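Putative secreted endoglycosylceramidase (Rhodococcus hoagii, PDB 6JYZ) probably hydrolyses the glycosidic linkage between the galactose-based sugar head and the ceramide of glycosphingolipids, as an endogalactosylceramidase of glycoside hydrolase family 5. Local coordinates at residues A[199-204]-A[217-222]; A[84-89]-A[100-105]. All blocks are in the same frame, centred on the assembly; numbering follows the deposited sequence.

Contact 1. Residues A[199-204]-A[217-222]; sequences QTWARL and YDLLNE
Trp201, on helix 193-206, sends its indole into the turn that follows strand 214-218 and gives its ring N-H to a backbone oxygen there. NE1 lies 2.8 Å from Leu219 O, with the N-H pointing nearly straight at it (169°); the oxygen sits almost in the indole plane, and the donor comes to a lone pair in the carbonyl plane. The same edge runs on past the preceding peptide, where CZ2 is 3.4 Å from Asp218 O. The indole thus meets the main chain edge-on, while side chains settle on one of its faces. Tyr217 CB stands 4.0 Å from the centroid of the six-membered ring, a CH-pi contact, and Leu219 CD2 comes in nearer the rim, 4.2 Å from NE1. The tyrosine ring then slants away, its plane at 66° to that of the indole, and touches with CD1, 3.6 Å from Trp201 CZ3. Its hydroxyl is hydrogen-bonded to Glu252. Trp201 has a chi1 of -108°, well off a staggered position, consistent with the bond and the packing together setting the rotation.

Helix and strand belong to the beta/alpha barrel of family 5, and the contact shows how an outer helix can reach a strand's C-terminal end. Asp218, turned the other way, makes a salt bridge with Arg83, which also hydrogen-bonds Asn221. The Asn221-Glu222 pair matches the family signature at the end of the fourth barrel strand, where relatives carry their acid/base glutamate. Chemically, one nearly straight bond gives the buried indole N-H an acceptor and the Leu219 carbonyl a donor, tying the helix to the chain just two residues before that pair.

Contact 2. Residues A[84-89]-A[100-105]; sequences LNIAWS and AAYVAR
Tyr102 OH is held by two backbone groups: it accepts a bond from Ala87 N, 3.1 Å away and moderately bent (149°), and gives its own hydrogen to the carbonyl of Leu50. In the beta/alpha barrel of family 5 this is an outer helix, 100-115, fastened to the end of strand 81-86, the strand that precedes it in the chain. Leu50 lies in the loop after the adjacent parallel strand 38-47, so a single phenol joins the segments that follow two neighbouring strands. The tyrosine reaches them because its CG is anti to the backbone N (chi1 -178°), which extends the ring from the helix toward the strand end.

Apart from the bond, the meeting is light. The hydroxyl oxygen rests over the backbone of Ile86, 3.5 Å from its CA, and the isoleucine CB is 4.4 Å from Tyr102 CZ. Farther along the ring, CE2 lies 3.9 Å from Ala87 O, while Ala90 and Leu91 of the short helix 88-91 pack against the tyrosine. Ala87 is the N-cap residue of that helix, so the phenol holds the chain at the residue just before the helix begins. At the other side of the ring, NH1 of Arg105, three residues on, lies in the ring plane at its edge.

Ile86 completes the join by dividing its branches. With chi1 at 64°, CG1 takes the crowded position between backbone N and carbonyl carbon and leads away from the phenol toward Leu204, whereas CG2 lies 4.0 Å from Tyr102 OH.

In the fold
Contacts 1 and 2 lie side by side on the barrel wall, their centres 11 Å apart, and follow one another along the chain. Leu204 bridges them: its CD2 meets Ile86 CD1 at 3.4 Å, and its CD1 comes within 4.3 Å of Val103 CG2, wedging helix 193-206 against strand 81-86 and helix 100-115. Glu92 adds a polar link, its OE1 bonding both Thr200 OG1 and Trp88 NE1. Both contacts also bear on strand 119-124, which runs between strands 81-86 and 214-218. At the strand ends, Asn221 and Glu222 approach Glu329 of strand 326-330, an arrangement consistent with the paired glutamates of a family 5 active site.

Contact 1. Residues A[199-204]-A[217-222]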
loop_
_atom_site.group_PDB
_atom_site.type_symbol
_atom_site.label_atom_id
_atom_site.label_comp_id
_atom_site.label_asym_id
_atom_site.label_seq_id
_atom_site.Cartn_x
_atom_site.Cartn_y
_atom_site.Cartn_z
ATOM N N GLN A 199 3.380 1.728 20.944
ATOM C CA GLN A 199 4.618 1.104 21.389
ATOM C C GLN A 199 5.053 0.034 20.414
ATOM O O GLN A 199 6.261 -0.079 20.134
ATOM C CB GLN A 199 4.396 0.556 22.789
ATOM C CG GLN A 199 5.613 -0.285 23.254
ATOM C CD GLN A 199 5.476 -0.741 24.684
ATOM O OE1 GLN A 199 4.703 -1.625 25.015
ATOM N NE2 GLN A 199 6.184 -0.059 25.518
ATOM N N THR A 200 4.146 -0.764 19.869
ATOM C CA THR A 200 4.500 -1.776 18.882
ATOM C C THR A 200 5.142 -1.116 17.636
ATOM O O THR A 200 6.159 -1.606 17.120
ATOM C CB THR A 200 3.267 -2.631 18.529
ATOM O OG1 THR A 200 2.907 -3.353 19.703
ATOM C CG2 THR A 200 3.522 -3.547 17.345
ATOM N N TRP A 201 4.579 0.000 17.172
ATOM C CA TRP A 201 5.185 0.706 16.047
ATOM C C TRP A 201 6.584 1.178 16.390
ATOM O O TRP A 201 7.492 1.071 15.578
ATOM C CB TRP A 201 4.347 1.938 15.633
ATOM C CG TRP A 201 3.625 1.741 14.333
ATOM C CD1 TRP A 201 2.295 1.938 14.077
ATOM C CD2 TRP A 201 4.221 1.344 13.073
ATOM N NE1 TRP A 201 2.017 1.708 12.748
ATOM C CE2 TRP A 201 3.200 1.320 12.101
ATOM C CE3 TRP A 201 5.535 0.976 12.689
ATOM C CZ2 TRP A 201 3.440 0.953 10.763
ATOM C CZ3 TRP A 201 5.743 0.600 11.371
ATOM C CH2 TRP A 201 4.704 0.556 10.418
ATOM N N ALA A 202 6.789 1.728 17.582
ATOM C CA ALA A 202 8.131 2.197 17.985
ATOM C C ALA A 202 9.113 1.026 17.979
ATOM O O ALA A 202 10.238 1.152 17.439
ATOM C CB ALA A 202 8.040 2.849 19.343
ATOM N N ARG A 203 8.679 -0.112 18.518
ATOM C CA ARG A 203 9.561 -1.293 18.580
ATOM C C ARG A 203 9.896 -1.734 17.165
ATOM O O ARG A 203 11.038 -2.119 16.875
ATOM C CB ARG A 203 8.862 -2.405 19.359
ATOM C CG ARG A 203 8.825 -2.080 20.851
ATOM C CD ARG A 203 7.904 -3.076 21.534
ATOM N NE ARG A 203 8.032 -2.909 22.990
ATOM C CZ ARG A 203 7.386 -3.673 23.831
ATOM N NH1 ARG A 203 6.421 -4.482 23.474
ATOM N NH2 ARG A 203 7.735 -3.588 25.129
ATOM N N LEU A 204 8.929 -1.721 16.233
ATOM C CA LEU A 204 9.214 -2.141 14.862
ATOM C C LEU A 204 10.099 -1.146 14.154
ATOM O O LEU A 204 11.019 -1.580 13.416
ATOM C CB LEU A 204 7.872 -2.341 14.134
ATOM C CG LEU A 204 8.019 -2.860 12.700
ATOM C CD1 LEU A 204 8.746 -4.212 12.672
ATOM C CD2 LEU A 204 6.670 -2.973 12.031
ATOM N N TYR A 217 6.783 4.006 6.953
ATOM C CA TYR A 217 5.808 3.317 7.791
ATOM C C TYR A 217 4.421 3.834 7.422
ATOM O O TYR A 217 4.175 5.045 7.599
ATOM C CB TYR A 217 6.055 3.678 9.263
ATOM C CG TYR A 217 7.511 3.684 9.653
ATOM C CD1 TYR A 217 8.250 2.540 9.679
ATOM C CD2 TYR A 217 8.088 4.901 9.962
ATOM C CE1 TYR A 217 9.647 2.602 10.050
ATOM C CE2 TYR A 217 9.415 5.005 10.322
ATOM C CZ TYR A 217 10.144 3.833 10.393
ATOM O OH TYR A 217 11.480 3.946 10.774
ATOM N N ASP A 218 3.544 2.967 6.945
ATOM C CA ASP A 218 2.138 3.310 6.680
ATOM C C ASP A 218 1.413 2.971 7.984
ATOM O O ASP A 218 1.186 1.800 8.321
ATOM C CB ASP A 218 1.662 2.544 5.429
ATOM C CG ASP A 218 0.289 2.946 4.914
ATOM O OD1 ASP A 218 -0.495 3.645 5.621
ATOM O OD2 ASP A 218 -0.003 2.497 3.801
ATOM N N LEU A 219 1.095 4.046 8.740
ATOM C CA LEU A 219 0.802 3.898 10.154
ATOM C C LEU A 219 -0.394 3.028 10.479
ATOM O O LEU A 219 -0.370 2.266 11.439
ATOM C CB LEU A 219 0.625 5.274 10.783
ATOM C CG LEU A 219 1.862 6.157 10.686
ATOM C CD1 LEU A 219 1.523 7.548 11.288
ATOM C CD2 LEU A 219 3.038 5.538 11.445
ATOM N N LEU A 220 -1.458 3.139 9.665
ATOM C CA LEU A 220 -2.577 2.205 9.812
ATOM C C LEU A 220 -3.341 2.187 8.505
ATOM O O LEU A 220 -3.748 3.287 8.002
ATOM C CB LEU A 220 -3.501 2.623 10.959
ATOM C CG LEU A 220 -4.665 1.677 11.268
ATOM C CD1 LEU A 220 -4.165 0.288 11.642
ATOM C CD2 LEU A 220 -5.504 2.268 12.370
ATOM N N ASN A 221 -3.572 1.014 7.961
ATOM C CA ASN A 221 -4.328 0.939 6.705
ATOM C C ASN A 221 -5.771 1.341 6.955
ATOM O O ASN A 221 -6.380 0.898 7.961
ATOM C CB ASN A 221 -4.356 -0.513 6.256
ATOM C CG ASN A 221 -5.177 -0.663 4.992
ATOM O OD1 ASN A 221 -4.799 -0.106 3.947
ATOM N ND2 ASN A 221 -6.252 -1.416 5.027
ATOM N N GLU A 222 -6.336 2.116 6.036
ATOM C CA GLU A 222 -7.775 2.495 5.957
ATOM C C GLU A 222 -8.400 2.610 7.338
ATOM O O GLU A 222 -9.413 1.924 7.636
ATOM C CB GLU A 222 -8.523 1.509 5.074
ATOM C CG GLU A 222 -8.016 1.560 3.653
ATOM C CD GLU A 222 -8.859 0.840 2.623
ATOM O OE1 GLU A 222 -9.688 0.011 3.019
ATOM O OE2 GLU A 222 -8.617 1.019 1.387
#

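Contact 2. Residues A[84-89]-A[100-105]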
loop_
_atom_site.group_PDB
_atom_site.type_symbol
_atom_site.label_atom_id
_atom_site.label_comp_id
_atom_site.label_asym_id
_atom_site.label_seq_id
_atom_site.Cartn_x
_atom_site.Cartn_y
_atom_site.Cartn_z
ATOM N N LEU A 84 4.170 -3.925 2.072
ATOM C CA LEU A 84 4.168 -5.204 2.782
ATOM C C LEU A 84 3.116 -5.141 3.892
ATOM O O LEU A 84 3.270 -4.356 4.844
ATOM C CB LEU A 84 5.589 -5.447 3.309
ATOM C CG LEU A 84 5.787 -6.853 3.868
ATOM C CD1 LEU A 84 5.824 -7.919 2.762
ATOM C CD2 LEU A 84 7.084 -6.874 4.645
ATOM N N ASN A 85 2.049 -5.896 3.703
ATOM C CA ASN A 85 0.907 -5.803 4.629
ATOM C C ASN A 85 1.198 -6.696 5.837
ATOM O O ASN A 85 1.104 -7.933 5.714
ATOM C CB ASN A 85 -0.357 -6.272 3.896
ATOM C CG ASN A 85 -0.544 -5.729 2.488
ATOM O OD1 ASN A 85 -0.780 -6.542 1.571
ATOM N ND2 ASN A 85 -0.497 -4.419 2.288
ATOM N N ILE A 86 1.479 -6.069 6.954
ATOM C CA ILE A 86 1.826 -6.793 8.182
ATOM C C ILE A 86 0.742 -6.587 9.228
ATOM O O ILE A 86 -0.141 -5.731 9.076
ATOM C CB ILE A 86 3.191 -6.371 8.713
ATOM C CG1 ILE A 86 3.223 -4.914 9.143
ATOM C CG2 ILE A 86 4.308 -6.663 7.671
ATOM C CD1 ILE A 86 4.500 -4.477 9.876
ATOM N N ALA A 87 0.757 -7.398 10.294
ATOM C CA ALA A 87 -0.365 -7.445 11.245
ATOM C C ALA A 87 0.077 -7.143 12.654
ATOM O O ALA A 87 0.958 -7.843 13.222
ATOM C CB ALA A 87 -0.989 -8.832 11.204
ATOM N N TRP A 88 -0.616 -6.215 13.269
ATOM C CA TRP A 88 -0.444 -5.980 14.695
ATOM C C TRP A 88 -0.669 -7.276 15.477
ATOM O O TRP A 88 0.095 -7.559 16.446
ATOM C CB TRP A 88 -1.467 -4.898 15.115
ATOM C CG TRP A 88 -1.453 -4.526 16.579
ATOM C CD1 TRP A 88 -0.492 -4.787 17.548
ATOM C CD2 TRP A 88 -2.492 -3.771 17.222
ATOM N NE1 TRP A 88 -0.890 -4.231 18.734
ATOM C CE2 TRP A 88 -2.097 -3.618 18.569
ATOM C CE3 TRP A 88 -3.722 -3.223 16.761
ATOM C CZ2 TRP A 88 -2.899 -2.920 19.482
ATOM C CZ3 TRP A 88 -4.498 -2.520 17.683
ATOM C CH2 TRP A 88 -4.097 -2.372 19.016
ATOM N N SER A 89 -1.622 -8.106 15.090
ATOM C CA SER A 89 -1.901 -9.324 15.825
ATOM C C SER A 89 -0.701 -10.249 15.840
ATOM O O SER A 89 -0.592 -11.028 16.801
ATOM C CB SER A 89 -3.119 -10.035 15.277
ATOM O OG SER A 89 -2.846 -10.426 13.932
ATOM N N ALA A 100 9.741 -11.234 17.909
ATOM C CA ALA A 100 10.905 -11.061 17.062
ATOM C C ALA A 100 10.998 -12.119 15.983
ATOM O O ALA A 100 11.695 -11.859 14.989
ATOM C CB ALA A 100 12.154 -11.131 17.953
ATOM N N ALA A 101 10.367 -13.279 16.138
ATOM C CA ALA A 101 10.391 -14.230 15.063
ATOM C C ALA A 101 9.522 -13.740 13.889
ATOM O O ALA A 101 9.858 -13.981 12.721
ATOM C CB ALA A 101 9.882 -15.588 15.496
ATOM N N TYR A 102 8.422 -13.044 14.193
ATOM C CA TYR A 102 7.643 -12.417 13.095
ATOM C C TYR A 102 8.429 -11.278 12.509
ATOM O O TYR A 102 8.501 -11.131 11.255
ATOM C CB TYR A 102 6.309 -11.962 13.672
ATOM C CG TYR A 102 5.398 -11.334 12.613
ATOM C CD1 TYR A 102 4.886 -12.103 11.605
ATOM C CD2 TYR A 102 5.071 -9.973 12.663
ATOM C CE1 TYR A 102 4.037 -11.583 10.608
ATOM C CE2 TYR A 102 4.205 -9.448 11.697
ATOM C CZ TYR A 102 3.725 -10.247 10.713
ATOM O OH TYR A 102 2.803 -9.689 9.826
ATOM N N VAL A 103 9.135 -10.479 13.299
ATOM C CA VAL A 103 10.005 -9.438 12.783
ATOM C C VAL A 103 11.056 -10.037 11.873
ATOM O O VAL A 103 11.384 -9.452 10.832
ATOM C CB VAL A 103 10.683 -8.626 13.900
ATOM C CG1 VAL A 103 11.668 -7.631 13.288
ATOM C CG2 VAL A 103 9.599 -7.877 14.694
ATOM N N ALA A 104 11.602 -11.235 12.185
ATOM C CA ALA A 104 12.613 -11.807 11.291
ATOM C C ALA A 104 11.972 -12.196 9.978
ATOM O O ALA A 104 12.674 -12.088 8.954
ATOM C CB ALA A 104 13.220 -13.039 11.987
ATOM N N ARG A 105 10.700 -12.601 9.918
ATOM C CA ARG A 105 10.093 -12.832 8.613
ATOM C C ARG A 105 9.944 -11.518 7.868
ATOM O O ARG A 105 10.155 -11.488 6.623
ATOM C CB ARG A 105 8.701 -13.430 8.786
ATOM C CG ARG A 105 8.731 -14.843 9.410
ATOM C CD ARG A 105 7.398 -15.425 9.796
ATOM N NE ARG A 105 6.578 -15.626 8.611
ATOM C CZ ARG A 105 5.264 -15.695 8.653
ATOM N NH1 ARG A 105 4.592 -15.453 9.770
ATOM N NH2 ARG A 105 4.610 -15.922 7.532
#